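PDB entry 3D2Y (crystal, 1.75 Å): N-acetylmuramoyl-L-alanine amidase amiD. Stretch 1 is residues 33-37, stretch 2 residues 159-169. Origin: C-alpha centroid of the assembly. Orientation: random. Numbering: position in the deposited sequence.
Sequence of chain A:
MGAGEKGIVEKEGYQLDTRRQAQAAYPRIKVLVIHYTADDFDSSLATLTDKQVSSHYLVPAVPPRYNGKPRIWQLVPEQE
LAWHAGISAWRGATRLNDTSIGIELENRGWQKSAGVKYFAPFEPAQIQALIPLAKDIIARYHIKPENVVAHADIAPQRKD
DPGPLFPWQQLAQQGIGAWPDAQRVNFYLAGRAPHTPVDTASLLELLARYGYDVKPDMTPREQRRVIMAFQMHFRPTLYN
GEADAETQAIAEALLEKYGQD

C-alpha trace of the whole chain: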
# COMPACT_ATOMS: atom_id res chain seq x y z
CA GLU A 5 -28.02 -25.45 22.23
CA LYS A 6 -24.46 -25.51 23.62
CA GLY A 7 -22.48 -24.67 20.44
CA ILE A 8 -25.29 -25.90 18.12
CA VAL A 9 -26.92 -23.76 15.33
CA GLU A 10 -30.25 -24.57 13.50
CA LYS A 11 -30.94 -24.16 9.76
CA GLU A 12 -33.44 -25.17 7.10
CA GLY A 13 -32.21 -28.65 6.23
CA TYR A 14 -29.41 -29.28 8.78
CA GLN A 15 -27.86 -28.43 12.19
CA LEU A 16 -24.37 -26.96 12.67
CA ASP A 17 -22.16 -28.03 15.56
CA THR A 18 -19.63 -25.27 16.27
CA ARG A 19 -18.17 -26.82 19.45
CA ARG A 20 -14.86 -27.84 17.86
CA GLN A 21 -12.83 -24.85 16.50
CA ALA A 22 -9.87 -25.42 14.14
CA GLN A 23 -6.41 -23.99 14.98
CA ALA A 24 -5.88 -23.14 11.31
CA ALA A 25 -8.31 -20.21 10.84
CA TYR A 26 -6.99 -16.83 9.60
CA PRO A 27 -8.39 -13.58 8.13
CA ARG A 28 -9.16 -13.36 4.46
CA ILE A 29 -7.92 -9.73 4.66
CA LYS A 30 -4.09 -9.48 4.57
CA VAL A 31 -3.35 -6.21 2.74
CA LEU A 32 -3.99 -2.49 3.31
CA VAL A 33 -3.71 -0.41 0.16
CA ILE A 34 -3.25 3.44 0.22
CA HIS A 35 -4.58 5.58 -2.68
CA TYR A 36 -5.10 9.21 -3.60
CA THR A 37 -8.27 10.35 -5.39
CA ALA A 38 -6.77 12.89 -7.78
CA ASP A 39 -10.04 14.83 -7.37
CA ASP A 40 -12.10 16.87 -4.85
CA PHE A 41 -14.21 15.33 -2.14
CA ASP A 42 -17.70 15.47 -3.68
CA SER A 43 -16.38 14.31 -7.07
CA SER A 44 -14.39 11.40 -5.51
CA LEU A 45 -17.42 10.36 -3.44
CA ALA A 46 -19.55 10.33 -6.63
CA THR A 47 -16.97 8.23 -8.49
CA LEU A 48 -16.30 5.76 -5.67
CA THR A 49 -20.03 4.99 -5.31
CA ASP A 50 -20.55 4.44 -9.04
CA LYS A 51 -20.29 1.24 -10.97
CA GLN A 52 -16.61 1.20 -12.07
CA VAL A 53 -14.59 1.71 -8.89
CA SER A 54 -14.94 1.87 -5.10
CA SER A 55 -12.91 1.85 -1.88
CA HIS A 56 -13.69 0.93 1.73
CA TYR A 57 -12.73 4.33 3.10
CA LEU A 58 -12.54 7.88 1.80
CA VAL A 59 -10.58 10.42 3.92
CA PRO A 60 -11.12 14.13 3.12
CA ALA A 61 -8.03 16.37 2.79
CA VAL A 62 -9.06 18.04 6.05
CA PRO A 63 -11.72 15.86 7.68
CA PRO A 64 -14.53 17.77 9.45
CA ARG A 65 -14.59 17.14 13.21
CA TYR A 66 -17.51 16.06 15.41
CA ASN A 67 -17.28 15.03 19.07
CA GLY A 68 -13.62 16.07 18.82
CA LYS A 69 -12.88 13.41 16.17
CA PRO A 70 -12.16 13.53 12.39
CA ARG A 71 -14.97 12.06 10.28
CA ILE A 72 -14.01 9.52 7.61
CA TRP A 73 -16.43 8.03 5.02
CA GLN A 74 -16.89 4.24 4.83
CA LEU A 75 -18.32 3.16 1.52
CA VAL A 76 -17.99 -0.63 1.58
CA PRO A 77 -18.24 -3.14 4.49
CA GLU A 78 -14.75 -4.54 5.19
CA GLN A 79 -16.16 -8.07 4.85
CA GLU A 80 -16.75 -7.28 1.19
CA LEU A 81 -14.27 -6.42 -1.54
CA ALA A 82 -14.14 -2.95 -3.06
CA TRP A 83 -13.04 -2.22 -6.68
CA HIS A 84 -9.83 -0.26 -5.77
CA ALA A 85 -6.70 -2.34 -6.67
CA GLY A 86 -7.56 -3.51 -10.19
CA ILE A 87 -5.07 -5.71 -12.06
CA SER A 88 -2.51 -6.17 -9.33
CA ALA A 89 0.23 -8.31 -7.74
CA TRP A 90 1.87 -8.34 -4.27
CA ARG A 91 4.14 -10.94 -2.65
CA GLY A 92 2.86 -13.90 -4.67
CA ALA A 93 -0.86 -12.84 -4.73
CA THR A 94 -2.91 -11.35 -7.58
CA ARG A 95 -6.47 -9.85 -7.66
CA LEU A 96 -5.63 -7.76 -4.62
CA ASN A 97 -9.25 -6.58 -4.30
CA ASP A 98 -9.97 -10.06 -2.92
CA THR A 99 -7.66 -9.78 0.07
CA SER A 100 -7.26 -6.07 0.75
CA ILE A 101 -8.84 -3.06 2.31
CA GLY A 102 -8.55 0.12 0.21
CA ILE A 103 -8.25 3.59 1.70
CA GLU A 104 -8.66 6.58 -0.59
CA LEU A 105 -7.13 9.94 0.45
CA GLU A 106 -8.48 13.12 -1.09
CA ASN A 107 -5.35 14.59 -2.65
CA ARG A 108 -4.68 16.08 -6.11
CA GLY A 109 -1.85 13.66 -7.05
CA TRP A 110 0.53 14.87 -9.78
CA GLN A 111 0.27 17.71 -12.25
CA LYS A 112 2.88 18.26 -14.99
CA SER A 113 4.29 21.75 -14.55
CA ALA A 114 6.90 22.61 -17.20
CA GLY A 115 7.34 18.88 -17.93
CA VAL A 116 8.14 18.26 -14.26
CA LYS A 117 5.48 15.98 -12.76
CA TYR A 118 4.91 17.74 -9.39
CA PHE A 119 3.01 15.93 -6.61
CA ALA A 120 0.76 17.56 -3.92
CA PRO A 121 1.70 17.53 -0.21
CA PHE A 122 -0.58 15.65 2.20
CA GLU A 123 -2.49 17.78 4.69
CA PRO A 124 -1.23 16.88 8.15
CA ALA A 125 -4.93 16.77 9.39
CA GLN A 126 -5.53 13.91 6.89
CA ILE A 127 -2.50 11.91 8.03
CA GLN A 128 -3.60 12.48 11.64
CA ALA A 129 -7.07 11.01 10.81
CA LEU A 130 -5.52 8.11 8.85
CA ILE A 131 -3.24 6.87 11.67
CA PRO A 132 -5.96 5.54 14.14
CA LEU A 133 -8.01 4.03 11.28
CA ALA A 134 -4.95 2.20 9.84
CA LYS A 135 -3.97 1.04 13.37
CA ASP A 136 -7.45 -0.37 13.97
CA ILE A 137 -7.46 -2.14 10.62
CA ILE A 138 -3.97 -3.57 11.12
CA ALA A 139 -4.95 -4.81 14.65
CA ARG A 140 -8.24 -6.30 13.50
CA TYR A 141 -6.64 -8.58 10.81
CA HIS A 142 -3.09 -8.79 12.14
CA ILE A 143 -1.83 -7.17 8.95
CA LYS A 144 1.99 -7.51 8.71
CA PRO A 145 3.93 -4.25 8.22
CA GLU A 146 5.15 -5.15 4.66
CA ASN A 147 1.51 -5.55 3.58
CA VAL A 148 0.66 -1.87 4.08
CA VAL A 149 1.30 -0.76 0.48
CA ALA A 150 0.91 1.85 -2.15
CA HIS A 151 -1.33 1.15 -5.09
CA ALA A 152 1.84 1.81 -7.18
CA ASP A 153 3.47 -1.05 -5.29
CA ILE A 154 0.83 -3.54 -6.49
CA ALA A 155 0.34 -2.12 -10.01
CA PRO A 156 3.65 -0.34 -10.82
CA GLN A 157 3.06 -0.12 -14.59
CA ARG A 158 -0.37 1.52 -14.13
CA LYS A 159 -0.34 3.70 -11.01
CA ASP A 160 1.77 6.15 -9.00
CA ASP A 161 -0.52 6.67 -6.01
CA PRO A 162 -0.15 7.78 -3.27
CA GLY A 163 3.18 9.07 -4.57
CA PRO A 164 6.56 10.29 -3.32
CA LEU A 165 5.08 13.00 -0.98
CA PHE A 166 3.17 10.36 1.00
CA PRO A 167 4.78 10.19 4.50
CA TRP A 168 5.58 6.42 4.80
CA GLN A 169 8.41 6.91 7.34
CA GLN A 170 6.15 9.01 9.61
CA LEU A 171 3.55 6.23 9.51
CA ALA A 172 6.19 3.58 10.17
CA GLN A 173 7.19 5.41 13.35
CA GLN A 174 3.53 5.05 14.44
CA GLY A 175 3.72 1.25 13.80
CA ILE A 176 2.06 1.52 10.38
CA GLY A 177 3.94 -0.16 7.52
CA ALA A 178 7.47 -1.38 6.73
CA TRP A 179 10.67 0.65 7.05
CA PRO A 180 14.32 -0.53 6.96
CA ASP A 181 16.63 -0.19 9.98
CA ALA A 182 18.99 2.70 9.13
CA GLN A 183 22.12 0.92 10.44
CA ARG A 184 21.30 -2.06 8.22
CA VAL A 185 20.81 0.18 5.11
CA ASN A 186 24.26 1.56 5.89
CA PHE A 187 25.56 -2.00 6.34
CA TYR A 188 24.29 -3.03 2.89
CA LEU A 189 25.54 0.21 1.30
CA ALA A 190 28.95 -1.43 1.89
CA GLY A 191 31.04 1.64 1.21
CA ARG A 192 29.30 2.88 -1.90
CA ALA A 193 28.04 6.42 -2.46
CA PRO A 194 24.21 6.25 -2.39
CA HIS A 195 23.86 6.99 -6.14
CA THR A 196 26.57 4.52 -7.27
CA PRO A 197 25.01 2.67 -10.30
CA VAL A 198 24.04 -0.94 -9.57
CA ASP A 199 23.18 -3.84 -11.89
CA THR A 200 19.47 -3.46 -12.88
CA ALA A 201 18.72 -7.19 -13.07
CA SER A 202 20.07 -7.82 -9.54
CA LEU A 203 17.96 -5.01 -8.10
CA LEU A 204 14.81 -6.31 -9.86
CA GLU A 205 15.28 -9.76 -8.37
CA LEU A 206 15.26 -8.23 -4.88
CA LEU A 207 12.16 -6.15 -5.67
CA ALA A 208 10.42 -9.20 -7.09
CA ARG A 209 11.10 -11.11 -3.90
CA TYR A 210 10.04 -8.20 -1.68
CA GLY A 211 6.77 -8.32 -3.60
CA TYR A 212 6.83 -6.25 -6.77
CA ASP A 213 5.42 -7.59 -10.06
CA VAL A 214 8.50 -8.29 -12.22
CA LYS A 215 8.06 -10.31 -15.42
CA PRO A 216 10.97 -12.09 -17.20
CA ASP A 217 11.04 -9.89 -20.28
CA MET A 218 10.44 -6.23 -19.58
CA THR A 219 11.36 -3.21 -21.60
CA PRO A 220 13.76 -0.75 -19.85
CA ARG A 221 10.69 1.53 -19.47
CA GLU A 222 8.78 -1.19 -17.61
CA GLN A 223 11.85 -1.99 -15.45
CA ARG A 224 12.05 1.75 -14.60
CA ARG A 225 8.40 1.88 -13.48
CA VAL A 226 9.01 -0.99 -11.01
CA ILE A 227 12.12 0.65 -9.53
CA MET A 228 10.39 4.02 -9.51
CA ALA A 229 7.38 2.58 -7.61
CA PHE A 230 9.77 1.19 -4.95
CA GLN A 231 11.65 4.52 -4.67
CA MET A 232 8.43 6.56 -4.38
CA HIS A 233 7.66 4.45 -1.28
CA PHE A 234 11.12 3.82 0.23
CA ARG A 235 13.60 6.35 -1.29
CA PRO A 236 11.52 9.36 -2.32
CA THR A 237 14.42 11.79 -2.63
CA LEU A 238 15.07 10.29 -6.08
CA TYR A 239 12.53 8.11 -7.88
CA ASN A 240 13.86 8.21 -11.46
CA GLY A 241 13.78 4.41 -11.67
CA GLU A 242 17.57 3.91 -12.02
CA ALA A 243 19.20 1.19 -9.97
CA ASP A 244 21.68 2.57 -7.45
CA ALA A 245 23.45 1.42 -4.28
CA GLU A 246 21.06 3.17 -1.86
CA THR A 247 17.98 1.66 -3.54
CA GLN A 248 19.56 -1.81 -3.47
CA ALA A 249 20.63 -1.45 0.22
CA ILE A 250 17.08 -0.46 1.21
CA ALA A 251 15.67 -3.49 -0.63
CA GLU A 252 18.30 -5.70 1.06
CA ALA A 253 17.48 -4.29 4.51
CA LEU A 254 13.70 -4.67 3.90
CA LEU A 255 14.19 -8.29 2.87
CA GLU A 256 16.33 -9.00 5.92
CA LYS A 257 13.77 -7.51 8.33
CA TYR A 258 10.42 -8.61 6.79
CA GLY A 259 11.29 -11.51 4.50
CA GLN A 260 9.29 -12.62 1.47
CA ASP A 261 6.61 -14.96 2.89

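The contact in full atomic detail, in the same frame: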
# COMPACT_ATOMS: atom_id res chain seq x y z
N VAL A 33 -4.18 -1.20 1.29
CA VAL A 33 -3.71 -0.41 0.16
C VAL A 33 -4.06 1.12 0.28
O VAL A 33 -5.21 1.48 0.44
CB VAL A 33 -4.27 -0.92 -1.20
CG1 VAL A 33 -3.71 -0.10 -2.35
CG2 VAL A 33 -3.94 -2.40 -1.42
N ILE A 34 -3.05 1.98 0.15
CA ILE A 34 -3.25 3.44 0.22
C ILE A 34 -3.33 4.06 -1.19
O ILE A 34 -2.49 3.78 -2.04
CB ILE A 34 -2.13 4.14 1.05
CG1 ILE A 34 -1.95 3.43 2.39
CG2 ILE A 34 -2.50 5.57 1.32
CD1 ILE A 34 -3.23 3.43 3.29
N HIS A 35 -4.35 4.89 -1.39
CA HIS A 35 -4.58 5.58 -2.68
C HIS A 35 -4.68 7.07 -2.47
O HIS A 35 -5.00 7.50 -1.34
CB HIS A 35 -5.95 5.16 -3.28
CG HIS A 35 -6.10 3.69 -3.55
ND1 HIS A 35 -5.86 3.14 -4.79
CD2 HIS A 35 -6.52 2.68 -2.75
CE1 HIS A 35 -6.07 1.84 -4.73
NE2 HIS A 35 -6.46 1.53 -3.50
N TYR A 36 -4.49 7.86 -3.53
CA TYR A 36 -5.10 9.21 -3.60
C TYR A 36 -6.21 9.26 -4.66
O TYR A 36 -6.24 8.44 -5.60
CB TYR A 36 -4.11 10.40 -3.77
CG TYR A 36 -3.18 10.33 -4.96
CD1 TYR A 36 -3.66 10.17 -6.28
CD2 TYR A 36 -1.78 10.39 -4.78
CE1 TYR A 36 -2.78 10.05 -7.35
CE2 TYR A 36 -0.89 10.31 -5.88
CZ TYR A 36 -1.41 10.12 -7.16
OH TYR A 36 -0.55 10.01 -8.26
N THR A 37 -7.06 10.27 -4.56
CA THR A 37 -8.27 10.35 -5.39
C THR A 37 -7.99 11.04 -6.71
O THR A 37 -8.67 10.80 -7.70
CB THR A 37 -9.41 11.12 -4.67
OG1 THR A 37 -9.06 12.50 -4.39
CG2 THR A 37 -9.80 10.48 -3.41
N LYS A 159 -0.00 2.70 -12.06
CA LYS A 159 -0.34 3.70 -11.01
C LYS A 159 0.89 4.25 -10.30
O LYS A 159 1.91 3.57 -10.17
CB LYS A 159 -1.27 3.07 -9.96
CG LYS A 159 -2.57 2.54 -10.51
CD LYS A 159 -3.52 3.64 -10.94
CE LYS A 159 -4.69 3.05 -11.68
NZ LYS A 159 -5.77 4.12 -11.77
N ASP A 160 0.76 5.49 -9.82
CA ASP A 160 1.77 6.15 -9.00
C ASP A 160 1.34 6.36 -7.55
O ASP A 160 2.18 6.69 -6.68
CB ASP A 160 2.06 7.54 -9.61
CG ASP A 160 2.97 7.46 -10.83
OD1 ASP A 160 3.50 6.38 -11.09
OD2 ASP A 160 3.12 8.48 -11.54
N ASP A 161 0.03 6.28 -7.30
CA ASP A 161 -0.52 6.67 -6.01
C ASP A 161 -0.14 5.76 -4.84
O ASP A 161 0.05 4.54 -5.04
CB ASP A 161 -2.04 6.96 -6.11
CG ASP A 161 -2.88 5.73 -6.44
OD1 ASP A 161 -3.75 5.40 -5.61
OD2 ASP A 161 -2.65 5.09 -7.50
N PRO A 162 0.02 6.35 -3.62
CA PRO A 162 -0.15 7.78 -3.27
C PRO A 162 1.06 8.69 -3.47
O PRO A 162 1.01 9.83 -3.04
CB PRO A 162 -0.47 7.72 -1.77
CG PRO A 162 0.37 6.56 -1.31
CD PRO A 162 0.39 5.56 -2.44
N GLY A 163 2.12 8.19 -4.10
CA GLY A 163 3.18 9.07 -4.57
C GLY A 163 4.28 9.40 -3.58
O GLY A 163 4.22 9.04 -2.39
N PRO A 164 5.33 10.08 -4.08
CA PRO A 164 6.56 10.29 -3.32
C PRO A 164 6.43 11.31 -2.17
O PRO A 164 7.36 11.43 -1.34
CB PRO A 164 7.54 10.74 -4.40
CG PRO A 164 6.63 11.55 -5.34
CD PRO A 164 5.38 10.67 -5.42
N LEU A 165 5.31 12.05 -2.09
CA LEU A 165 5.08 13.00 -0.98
C LEU A 165 4.30 12.35 0.17
O LEU A 165 4.14 12.94 1.25
CB LEU A 165 4.42 14.29 -1.49
CG LEU A 165 5.33 15.19 -2.38
CD1 LEU A 165 4.65 16.47 -2.66
CD2 LEU A 165 6.67 15.49 -1.73
N PHE A 166 3.84 11.13 -0.06
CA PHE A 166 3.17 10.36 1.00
C PHE A 166 4.14 9.98 2.13
O PHE A 166 5.18 9.39 1.85
CB PHE A 166 2.44 9.10 0.48
CG PHE A 166 1.57 8.48 1.53
CD1 PHE A 166 1.99 7.35 2.22
CD2 PHE A 166 0.37 9.09 1.89
CE1 PHE A 166 1.17 6.81 3.27
CE2 PHE A 166 -0.42 8.59 2.90
CZ PHE A 166 -0.02 7.42 3.58
N PRO A 167 3.81 10.34 3.40
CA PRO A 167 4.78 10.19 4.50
C PRO A 167 4.89 8.78 5.13
O PRO A 167 4.49 8.57 6.27
CB PRO A 167 4.30 11.26 5.52
CG PRO A 167 2.79 11.31 5.31
CD PRO A 167 2.54 10.96 3.85
N TRP A 168 5.44 7.82 4.36
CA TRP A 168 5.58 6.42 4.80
C TRP A 168 6.41 6.25 6.08
O TRP A 168 6.01 5.49 6.98
CB TRP A 168 6.18 5.56 3.69
CG TRP A 168 5.23 5.30 2.55
CD1 TRP A 168 5.27 5.87 1.32
CD2 TRP A 168 4.06 4.45 2.57
NE1 TRP A 168 4.22 5.40 0.52
CE2 TRP A 168 3.48 4.51 1.26
CE3 TRP A 168 3.47 3.63 3.54
CZ2 TRP A 168 2.32 3.80 0.91
CZ3 TRP A 168 2.32 2.89 3.19
CH2 TRP A 168 1.75 2.99 1.87
N GLN A 169 7.54 6.96 6.15
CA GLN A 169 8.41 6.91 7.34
C GLN A 169 7.70 7.41 8.61
O GLN A 169 7.79 6.78 9.66
CB GLN A 169 9.73 7.67 7.13
CG GLN A 169 10.85 7.09 8.01
CD GLN A 169 12.13 7.89 7.98
OE1 GLN A 169 12.41 8.65 7.05
NE2 GLN A 169 12.95 7.69 9.01

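Which polar groups meet across the contact? One carboxylate oxygen does the work: Asp161 OD1 accepts a weak hydrogen bond from His35 ND1 (3.2 Å, N-H...O angle 124°) and another from the backbone Tyr36 N (3.3 Å, 135°). Aspartate suits this place because its CA-to-CB bond points toward the strand, and at chi1 p the short side chain brings one oxygen to both donors.

Are Asp161 and His35 satisfied beyond these bonds? Both Asp161 oxygens and His35 NE2 also have hydrogen-bond partners elsewhere in the structure, so neither side chain relies on the two weak bonds alone. Within the second stretch, Phe166 N donates to Gly163 O (3.2 Å), closing a type I turn, and Trp168 N donates to Phe166 O (3.0 Å).

How does Tyr36 pack? Asp161 CB lies over one face of the Tyr36 ring, 3.3 Å from that ring's centroid, in a CH-pi contact, while Pro162 O approaches the ring edge, 3.3 Å from Tyr36 CD2.

What fills the apolar side? The CA-to-CB bond of Ile34 points toward the second stretch, and the residue is buried. Ile34 CG2 sits over the face of Phe166, 3.8 Å from Phe166 CZ, and 4.0 Å from Pro162 CG; Ile34 CG1 reaches Trp168 CH2 at 3.8 Å. A branched aliphatic side chain can thus touch all three rings.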